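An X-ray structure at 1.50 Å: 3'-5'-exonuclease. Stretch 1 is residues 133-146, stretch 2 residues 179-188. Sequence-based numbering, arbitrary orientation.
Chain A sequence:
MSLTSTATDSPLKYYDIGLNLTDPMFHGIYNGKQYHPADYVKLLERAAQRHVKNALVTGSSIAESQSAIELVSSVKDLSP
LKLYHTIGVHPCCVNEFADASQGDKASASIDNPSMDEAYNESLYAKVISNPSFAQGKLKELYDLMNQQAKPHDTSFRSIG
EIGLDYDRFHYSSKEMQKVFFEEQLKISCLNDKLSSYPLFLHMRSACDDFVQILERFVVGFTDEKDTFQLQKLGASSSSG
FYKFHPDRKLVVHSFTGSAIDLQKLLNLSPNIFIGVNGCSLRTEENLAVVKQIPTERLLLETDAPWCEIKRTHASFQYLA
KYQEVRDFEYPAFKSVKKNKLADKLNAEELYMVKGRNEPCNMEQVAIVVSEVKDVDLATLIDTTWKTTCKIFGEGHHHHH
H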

# COMPACT_ATOMS: atom_id res chain seq x y z
N PHE A 133 27.80 -5.50 -2.19
CA PHE A 133 26.61 -6.34 -2.37
C PHE A 133 25.35 -5.46 -2.45
O PHE A 133 24.55 -5.62 -3.38
CB PHE A 133 26.50 -7.42 -1.28
CG PHE A 133 25.36 -8.37 -1.49
CD1 PHE A 133 25.51 -9.51 -2.27
CD2 PHE A 133 24.11 -8.09 -0.95
CE1 PHE A 133 24.45 -10.38 -2.49
CE2 PHE A 133 23.03 -8.96 -1.15
CZ PHE A 133 23.20 -10.10 -1.92
N ALA A 134 25.23 -4.51 -1.53
CA ALA A 134 24.08 -3.58 -1.54
C ALA A 134 24.04 -2.74 -2.81
O ALA A 134 22.96 -2.47 -3.34
CB ALA A 134 24.09 -2.69 -0.31
N GLN A 135 25.20 -2.32 -3.29
CA GLN A 135 25.25 -1.61 -4.57
C GLN A 135 24.62 -2.43 -5.71
O GLN A 135 23.86 -1.90 -6.53
CB GLN A 135 26.69 -1.21 -4.94
CG GLN A 135 27.25 -0.05 -4.12
CD GLN A 135 28.77 0.00 -4.18
OE1 GLN A 135 29.42 -0.88 -4.75
NE2 GLN A 135 29.35 1.04 -3.57
N GLY A 136 24.93 -3.73 -5.73
CA GLY A 136 24.36 -4.62 -6.74
C GLY A 136 22.86 -4.82 -6.60
O GLY A 136 22.14 -4.91 -7.60
N LYS A 137 22.39 -4.91 -5.36
CA LYS A 137 20.96 -5.09 -5.13
C LYS A 137 20.16 -3.85 -5.50
O LYS A 137 19.06 -3.94 -6.04
CB LYS A 137 20.67 -5.51 -3.68
CG LYS A 137 21.20 -6.91 -3.33
CD LYS A 137 20.65 -8.00 -4.25
CE LYS A 137 19.23 -8.41 -3.87
NZ LYS A 137 18.77 -9.54 -4.74
N LEU A 138 20.72 -2.67 -5.22
CA LEU A 138 20.07 -1.44 -5.62
C LEU A 138 20.02 -1.31 -7.15
O LEU A 138 19.00 -0.90 -7.71
CB LEU A 138 20.78 -0.24 -4.99
CG LEU A 138 20.46 -0.03 -3.50
CD1 LEU A 138 21.52 0.86 -2.87
CD2 LEU A 138 19.06 0.58 -3.31
N LYS A 139 21.11 -1.71 -7.81
CA LYS A 139 21.10 -1.77 -9.27
C LYS A 139 20.02 -2.71 -9.81
O LYS A 139 19.30 -2.39 -10.76
CB LYS A 139 22.47 -2.24 -9.77
CG LYS A 139 22.54 -2.33 -11.27
CD LYS A 139 23.98 -2.52 -11.74
CE LYS A 139 24.09 -2.27 -13.24
NZ LYS A 139 23.27 -3.25 -13.99
N GLU A 140 19.90 -3.89 -9.20
CA GLU A 140 18.91 -4.87 -9.60
C GLU A 140 17.50 -4.28 -9.49
O GLU A 140 16.67 -4.43 -10.40
CB GLU A 140 19.03 -6.13 -8.74
CG GLU A 140 17.99 -7.19 -9.05
CD GLU A 140 18.02 -8.37 -8.10
OE1 GLU A 140 19.01 -8.50 -7.34
OE2 GLU A 140 17.06 -9.17 -8.13
N LEU A 141 17.25 -3.56 -8.40
CA LEU A 141 15.95 -2.93 -8.18
C LEU A 141 15.64 -1.83 -9.19
O LEU A 141 14.55 -1.80 -9.77
CB LEU A 141 15.89 -2.40 -6.74
CG LEU A 141 14.58 -1.72 -6.34
CD1 LEU A 141 13.40 -2.69 -6.43
CD2 LEU A 141 14.73 -1.19 -4.93
N TYR A 142 16.61 -0.94 -9.43
CA TYR A 142 16.49 0.10 -10.46
C TYR A 142 16.21 -0.51 -11.83
O TYR A 142 15.29 -0.08 -12.55
CB TYR A 142 17.80 0.90 -10.50
CG TYR A 142 17.82 2.06 -11.48
CD1 TYR A 142 16.88 3.09 -11.40
CD2 TYR A 142 18.80 2.14 -12.46
CE1 TYR A 142 16.91 4.17 -12.27
CE2 TYR A 142 18.84 3.22 -13.34
CZ TYR A 142 17.89 4.24 -13.23
OH TYR A 142 17.91 5.31 -14.09
N ASP A 143 17.00 -1.52 -12.17
CA ASP A 143 16.82 -2.20 -13.45
C ASP A 143 15.42 -2.80 -13.61
O ASP A 143 14.80 -2.66 -14.66
CB ASP A 143 17.88 -3.29 -13.63
CG ASP A 143 19.26 -2.73 -13.96
OD1 ASP A 143 19.41 -1.51 -14.24
OD2 ASP A 143 20.22 -3.53 -13.90
N LEU A 144 14.91 -3.42 -12.55
CA LEU A 144 13.55 -3.96 -12.55
C LEU A 144 12.50 -2.89 -12.79
O LEU A 144 11.60 -3.04 -13.62
CB LEU A 144 13.26 -4.69 -11.24
CG LEU A 144 11.89 -5.36 -11.14
CD1 LEU A 144 11.75 -6.43 -12.21
CD2 LEU A 144 11.72 -5.97 -9.75
N MET A 145 12.60 -1.79 -12.04
CA MET A 145 11.69 -0.66 -12.21
C MET A 145 11.72 -0.14 -13.65
O MET A 145 10.67 0.06 -14.25
CB MET A 145 12.04 0.47 -11.23
CG MET A 145 11.79 0.14 -9.78
SD MET A 145 12.21 1.58 -8.69
CE MET A 145 11.81 0.87 -7.06
N ASN A 146 12.91 0.04 -14.21
CA ASN A 146 13.01 0.51 -15.58
C ASN A 146 12.43 -0.46 -16.60
O ASN A 146 11.72 -0.04 -17.50
CB ASN A 146 14.46 0.85 -15.93
CG ASN A 146 14.91 2.09 -15.27
OD1 ASN A 146 14.13 3.02 -15.03
ND2 ASN A 146 16.20 2.15 -14.96
N VAL A 179 18.59 3.96 5.94
CA VAL A 179 19.49 4.01 4.79
C VAL A 179 18.80 3.54 3.50
O VAL A 179 18.91 4.20 2.45
CB VAL A 179 20.78 3.21 5.02
CG1 VAL A 179 21.62 3.21 3.75
CG2 VAL A 179 21.58 3.83 6.15
N PHE A 180 18.10 2.41 3.56
CA PHE A 180 17.51 1.85 2.35
C PHE A 180 16.17 2.47 1.94
O PHE A 180 15.81 2.40 0.78
CB PHE A 180 17.55 0.32 2.39
CG PHE A 180 18.94 -0.20 2.24
CD1 PHE A 180 19.57 -0.13 1.01
CD2 PHE A 180 19.66 -0.63 3.35
CE1 PHE A 180 20.91 -0.55 0.86
CE2 PHE A 180 21.00 -1.04 3.22
CZ PHE A 180 21.62 -0.99 1.99
N PHE A 181 15.48 3.12 2.87
CA PHE A 181 14.38 4.01 2.47
C PHE A 181 14.96 5.13 1.61
O PHE A 181 14.47 5.41 0.50
CB PHE A 181 13.67 4.54 3.73
CG PHE A 181 12.56 5.54 3.47
CD1 PHE A 181 11.73 5.45 2.34
CD2 PHE A 181 12.29 6.50 4.43
CE1 PHE A 181 10.68 6.38 2.17
CE2 PHE A 181 11.26 7.41 4.28
CZ PHE A 181 10.44 7.36 3.16
N GLU A 182 16.01 5.78 2.12
CA GLU A 182 16.59 6.90 1.40
C GLU A 182 17.20 6.51 0.06
O GLU A 182 17.00 7.21 -0.92
CB GLU A 182 17.62 7.63 2.27
CG GLU A 182 18.26 8.81 1.54
CD GLU A 182 19.01 9.73 2.47
OE1 GLU A 182 18.72 9.75 3.69
OE2 GLU A 182 19.89 10.45 1.96
N GLU A 183 17.91 5.38 -0.01
CA GLU A 183 18.48 4.96 -1.29
C GLU A 183 17.39 4.65 -2.33
O GLU A 183 17.55 4.95 -3.52
CB GLU A 183 19.44 3.76 -1.14
CG GLU A 183 20.70 4.10 -0.34
CD GLU A 183 21.50 5.28 -0.94
OE1 GLU A 183 21.82 5.25 -2.15
OE2 GLU A 183 21.80 6.24 -0.18
N GLN A 184 16.29 4.06 -1.88
CA GLN A 184 15.16 3.84 -2.79
C GLN A 184 14.50 5.14 -3.23
O GLN A 184 14.06 5.26 -4.37
CB GLN A 184 14.15 2.87 -2.17
CG GLN A 184 14.69 1.43 -2.12
CD GLN A 184 13.69 0.47 -1.53
OE1 GLN A 184 12.90 -0.13 -2.26
NE2 GLN A 184 13.65 0.37 -0.19
N LEU A 185 14.42 6.12 -2.33
CA LEU A 185 13.95 7.43 -2.75
C LEU A 185 14.86 8.00 -3.83
O LEU A 185 14.38 8.59 -4.79
CB LEU A 185 13.82 8.39 -1.57
CG LEU A 185 12.69 8.06 -0.59
CD1 LEU A 185 12.83 8.95 0.62
CD2 LEU A 185 11.30 8.21 -1.25
N LYS A 186 16.16 7.81 -3.68
CA LYS A 186 17.08 8.32 -4.70
C LYS A 186 16.84 7.64 -6.04
O LYS A 186 16.75 8.28 -7.08
CB LYS A 186 18.53 8.12 -4.26
CG LYS A 186 18.99 9.02 -3.13
CD LYS A 186 20.41 8.63 -2.72
CE LYS A 186 20.90 9.44 -1.53
NZ LYS A 186 22.23 8.90 -1.05
N ILE A 187 16.73 6.32 -6.01
CA ILE A 187 16.46 5.56 -7.23
C ILE A 187 15.20 6.05 -7.92
O ILE A 187 15.16 6.17 -9.14
CB ILE A 187 16.37 4.03 -6.94
CG1 ILE A 187 17.78 3.45 -6.80
CG2 ILE A 187 15.54 3.30 -8.00
CD1 ILE A 187 17.75 2.04 -6.25
N SER A 188 14.18 6.38 -7.13
CA SER A 188 12.89 6.81 -7.68
C SER A 188 12.98 8.17 -8.38
O SER A 188 12.02 8.61 -9.02
CB SER A 188 11.85 6.88 -6.56
OG SER A 188 11.95 8.09 -5.81

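Ile-187 is the centre of this contact. It gives up more area to the other helix than any other residue here, 113 Å², and its CA-to-CB bond points toward that helix. With chi1 at m and chi2 at t, its two branches reach different neighbours. CD1 meets Leu-138, lying 3.5 Å from Leu-138 CD2 and also 3.5 Å from the backbone oxygen Leu-138 O. CG2 turns to the next turn of the first helix, 3.7 Å from Tyr-142 CD1 and 3.8 Å from Met-145 SD. A beta-branched side chain suits this place because one residue can fill two hollows at once. The backbones draw near here as well: Tyr-142 CA and Ile-187 CA are 6.3 Å apart, whereas Leu-138 CA and Gln-184 CA, further back along the helices, are 7.7 Å apart.

Leu-138 answers from the first helix, with 84 Å² covered. It points toward its partner and its rotamer, m then t, spreads the two methyls: Leu-138 CD2 packs on Ile-187 CD1 at 3.5 Å, both methyls lie against Glu-183 CB (3.9 Å from CD2, 4.0 Å from CD1), and Leu-138 CD1 makes the closest approach to the ring, 4.0 Å from Phe-180 CE1. Leucine thus joins the isoleucine cluster to the aromatic end of the contact.

At that end Phe-180 leaves its backbone sideways, and the length of the side chain brings the ring nearer to the first helix. The ring offers its edge: Leu-138 CD1 and Ala-134 CB both lie near its plane, the latter 3.8 Å from Phe-180 CZ. Ala-134 is small and points toward the ring, so a methyl is all that fills the space between its backbone and the phenylalanine. At the other end, Met-145 also points toward the second helix, its chi1 at m and chi2 at t carrying the sulfur to Ile-187. The contacting residues of the first helix, Ala-134, Leu-138, Leu-141, Tyr-142 and Met-145, follow the three-and-four spacing that keeps one face of a helix turned to its neighbour. The axes run in broadly the same direction, crossing at -40° with a closest approach of 10.7 Å, and 440 Å² is buried in all.

No hydrogen bond or salt bridge spans the two helices; apolar packing does the joining, and polar groups are settled by other means. Gln-184 shows how. Its NE2 donates to Phe-180 O, 3.1 Å away in its own helix, and its OE1 is hydrogen-bonded elsewhere in the structure, so the amide can lie against the apolar Leu-141, with Gln-184 OE1 3.4 Å from Leu-141 CD2. Glu-183 likewise presents carbon to Leu-138 while its carboxylate pairs within the helix, Lys-186 NZ to Glu-183 OE2 at 2.8 Å. Beyond the contact, the first helix places its charges clear of the second and pairs them along its own length: Lys-137 NZ to Glu-140 OE1 at 2.8 Å, and Lys-139 NZ to Asp-143 OD2 at 3.1 Å. The rule to read here is interlocking hydrocarbon between the helices, with polar groups, even the Gln-184 amide in the seam, satisfied without a hydrogen bond across it.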